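Local structure of elicitor protein Hrip2 (Magnaporthe oryzae, 5FID) at residues A6-N11 with M63-S68. The protein is a protein elicitor of the rice blast fungus, probably secreted and recognised by plants as a trigger of their defence responses. The protein carries 1 engineered substitution. Sequence-based numbering, arbitrary orientation.
Engineered in segment 63-68: Met63 (natural residue Leu).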
loop_
_atom_site.group_PDB
_atom_site.type_symbol
_atom_site.label_atom_id
_atom_site.label_comp_id
_atom_site.label_asym_id
_atom_site.label_seq_id
_atom_site.Cartn_x
_atom_site.Cartn_y
_atom_site.Cartn_z
ATOM N N ALA A 6 3.365 -0.711 -16.844
ATOM C CA ALA A 6 4.483 -0.710 -15.911
ATOM C C ALA A 6 5.672 -0.254 -16.738
ATOM O O ALA A 6 5.949 -0.817 -17.798
ATOM C CB ALA A 6 4.728 -2.102 -15.332
ATOM N N ILE A 7 6.377 0.761 -16.251
ATOM C CA ILE A 7 7.396 1.433 -17.049
ATOM C C ILE A 7 8.690 1.560 -16.260
ATOM O O ILE A 7 8.672 1.893 -15.083
ATOM C CB ILE A 7 6.919 2.852 -17.416
ATOM C CG1 ILE A 7 5.614 2.797 -18.206
ATOM C CG2 ILE A 7 7.975 3.613 -18.199
ATOM C CD1 ILE A 7 4.905 4.126 -18.237
ATOM N N VAL A 8 9.817 1.287 -16.909
ATOM C CA VAL A 8 11.114 1.522 -16.288
ATOM C C VAL A 8 11.979 2.395 -17.187
ATOM O O VAL A 8 12.391 1.971 -18.266
ATOM C CB VAL A 8 11.860 0.207 -15.988
ATOM C CG1 VAL A 8 13.200 0.505 -15.316
ATOM C CG2 VAL A 8 11.026 -0.683 -15.082
ATOM N N HIS A 9 12.247 3.621 -16.745
ATOM C CA HIS A 9 13.127 4.521 -17.501
ATOM C C HIS A 9 14.553 4.358 -17.009
ATOM O O HIS A 9 14.836 4.619 -15.840
ATOM C CB HIS A 9 12.754 5.988 -17.292
ATOM C CG HIS A 9 11.342 6.331 -17.661
ATOM N ND1 HIS A 9 10.874 6.264 -18.950
ATOM C CD2 HIS A 9 10.319 6.791 -16.899
ATOM C CE1 HIS A 9 9.603 6.651 -18.971
ATOM N NE2 HIS A 9 9.247 6.977 -17.746
ATOM N N ASN A 10 15.458 3.949 -17.893
ATOM C CA ASN A 10 16.869 3.861 -17.517
ATOM C C ASN A 10 17.620 5.176 -17.756
ATOM O O ASN A 10 18.069 5.440 -18.867
ATOM C CB ASN A 10 17.569 2.719 -18.264
ATOM C CG ASN A 10 19.037 2.625 -17.910
ATOM O OD1 ASN A 10 19.452 3.073 -16.837
ATOM N ND2 ASN A 10 19.832 2.046 -18.801
ATOM N N ASN A 11 17.766 5.990 -16.713
ATOM C CA ASN A 11 18.505 7.240 -16.839
ATOM C C ASN A 11 19.946 7.097 -16.340
ATOM O O ASN A 11 20.661 8.087 -16.197
ATOM C CB ASN A 11 17.768 8.374 -16.109
ATOM C CG ASN A 11 18.278 9.761 -16.494
ATOM O OD1 ASN A 11 18.353 10.111 -17.678
ATOM N ND2 ASN A 11 18.626 10.562 -15.486
HETATM N N MSE A 63 17.169 -5.445 -8.398
HETATM C CA MSE A 63 16.135 -4.681 -7.744
HETATM C C MSE A 63 14.848 -5.207 -8.356
HETATM O O MSE A 63 14.890 -5.864 -9.383
HETATM C CB MSE A 63 16.318 -3.205 -8.075
HETATM C CG MSE A 63 15.519 -2.282 -7.198
HETATM SE SE MSE A 63 15.512 -0.518 -8.018
HETATM C CE MSE A 63 14.416 -0.838 -9.597
ATOM N N PHE A 64 13.708 -4.986 -7.709
ATOM C CA PHE A 64 12.441 -5.289 -8.377
ATOM C C PHE A 64 11.334 -4.275 -8.168
ATOM O O PHE A 64 11.312 -3.533 -7.180
ATOM C CB PHE A 64 11.974 -6.757 -8.179
ATOM C CG PHE A 64 11.225 -7.035 -6.897
ATOM C CD1 PHE A 64 9.891 -6.669 -6.752
ATOM C CD2 PHE A 64 11.826 -7.760 -5.876
ATOM C CE1 PHE A 64 9.181 -6.961 -5.581
ATOM C CE2 PHE A 64 11.124 -8.061 -4.697
ATOM C CZ PHE A 64 9.805 -7.662 -4.552
ATOM N N ILE A 65 10.430 -4.234 -9.140
ATOM C CA ILE A 65 9.235 -3.416 -9.050
ATOM C C ILE A 65 8.079 -4.385 -9.100
ATOM O O ILE A 65 7.926 -5.127 -10.070
ATOM C CB ILE A 65 9.130 -2.453 -10.245
ATOM C CG1 ILE A 65 10.307 -1.465 -10.217
ATOM C CG2 ILE A 65 7.790 -1.713 -10.215
ATOM C CD1 ILE A 65 10.868 -1.161 -11.568
ATOM N N GLY A 66 7.270 -4.409 -8.049
ATOM C CA GLY A 66 6.139 -5.316 -8.034
ATOM C C GLY A 66 4.863 -4.528 -8.212
ATOM O O GLY A 66 4.732 -3.441 -7.662
ATOM N N TYR A 67 3.922 -5.060 -8.982
ATOM C CA TYR A 67 2.619 -4.421 -9.084
ATOM C C TYR A 67 1.505 -5.454 -9.142
ATOM O O TYR A 67 1.719 -6.581 -9.568
ATOM C CB TYR A 67 2.556 -3.496 -10.304
ATOM C CG TYR A 67 2.564 -4.206 -11.639
ATOM C CD1 TYR A 67 3.754 -4.424 -12.324
ATOM C CD2 TYR A 67 1.384 -4.638 -12.227
ATOM C CE1 TYR A 67 3.767 -5.061 -13.565
ATOM C CE2 TYR A 67 1.386 -5.281 -13.448
ATOM C CZ TYR A 67 2.574 -5.487 -14.117
ATOM O OH TYR A 67 2.563 -6.126 -15.342
ATOM N N SER A 68 0.315 -5.058 -8.704
ATOM C CA SER A 68 -0.878 -5.885 -8.861
ATOM C C SER A 68 -2.089 -4.961 -8.769
ATOM O O SER A 68 -1.942 -3.785 -8.456
ATOM C CB SER A 68 -0.928 -6.973 -7.790
ATOM O OG SER A 68 -1.262 -6.427 -6.524
#
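Val8 and Ile65 meet in the core of a beta-sandwich, where strand 5-10 of one sheet faces strand 63-69 of the other. No hydrogen bond joins the two segments; each strand spends its backbone bonds within its own sheet, Ala6 pairing with Glu42 and Ile7 with Val131 and Ala133, so apolar side chains alone bridge the gap. The contact is small, burying 141 Å², but all four residues that carry it are buried. Val8 turns CG2 inward, and this methyl lies 3.5 Å from CD1 of Ile65. Ile65 holds CG1 anti to its carbonyl carbon (chi1 -64°), sending the longer branch across the interface, with chi2 at 141°, well short of fully extended. A beta-branched residue suits each place: it is at ease in a strand, and in isoleucine CD1, the end of the longer branch, is the atom that reaches CG2 of Val8, the two side chains crossing at a slant. Leu135 beside Val8 and Ala133 beside Ile65 extend the same apolar layer from strand 131-135.

At the other pair a small residue meets a large one. Ala6 has just a methyl to offer, which leaves room for the Tyr67 ring. With CG set between the backbone N and the carbonyl carbon (chi1 69°), the ring is carried toward the opposite sheet, and the ring of Phe44, just past the end of strand 39-43, stacks on it. Tyrosine fits because its hydroxyl need not be buried without partners: OH hydrogen-bonds to Glu42 OE2 and Arg45 N. The Ala6 methyl approaches the ring obliquely along its CD1-CE1 side, with CB 3.6 Å from CE1 of Tyr67.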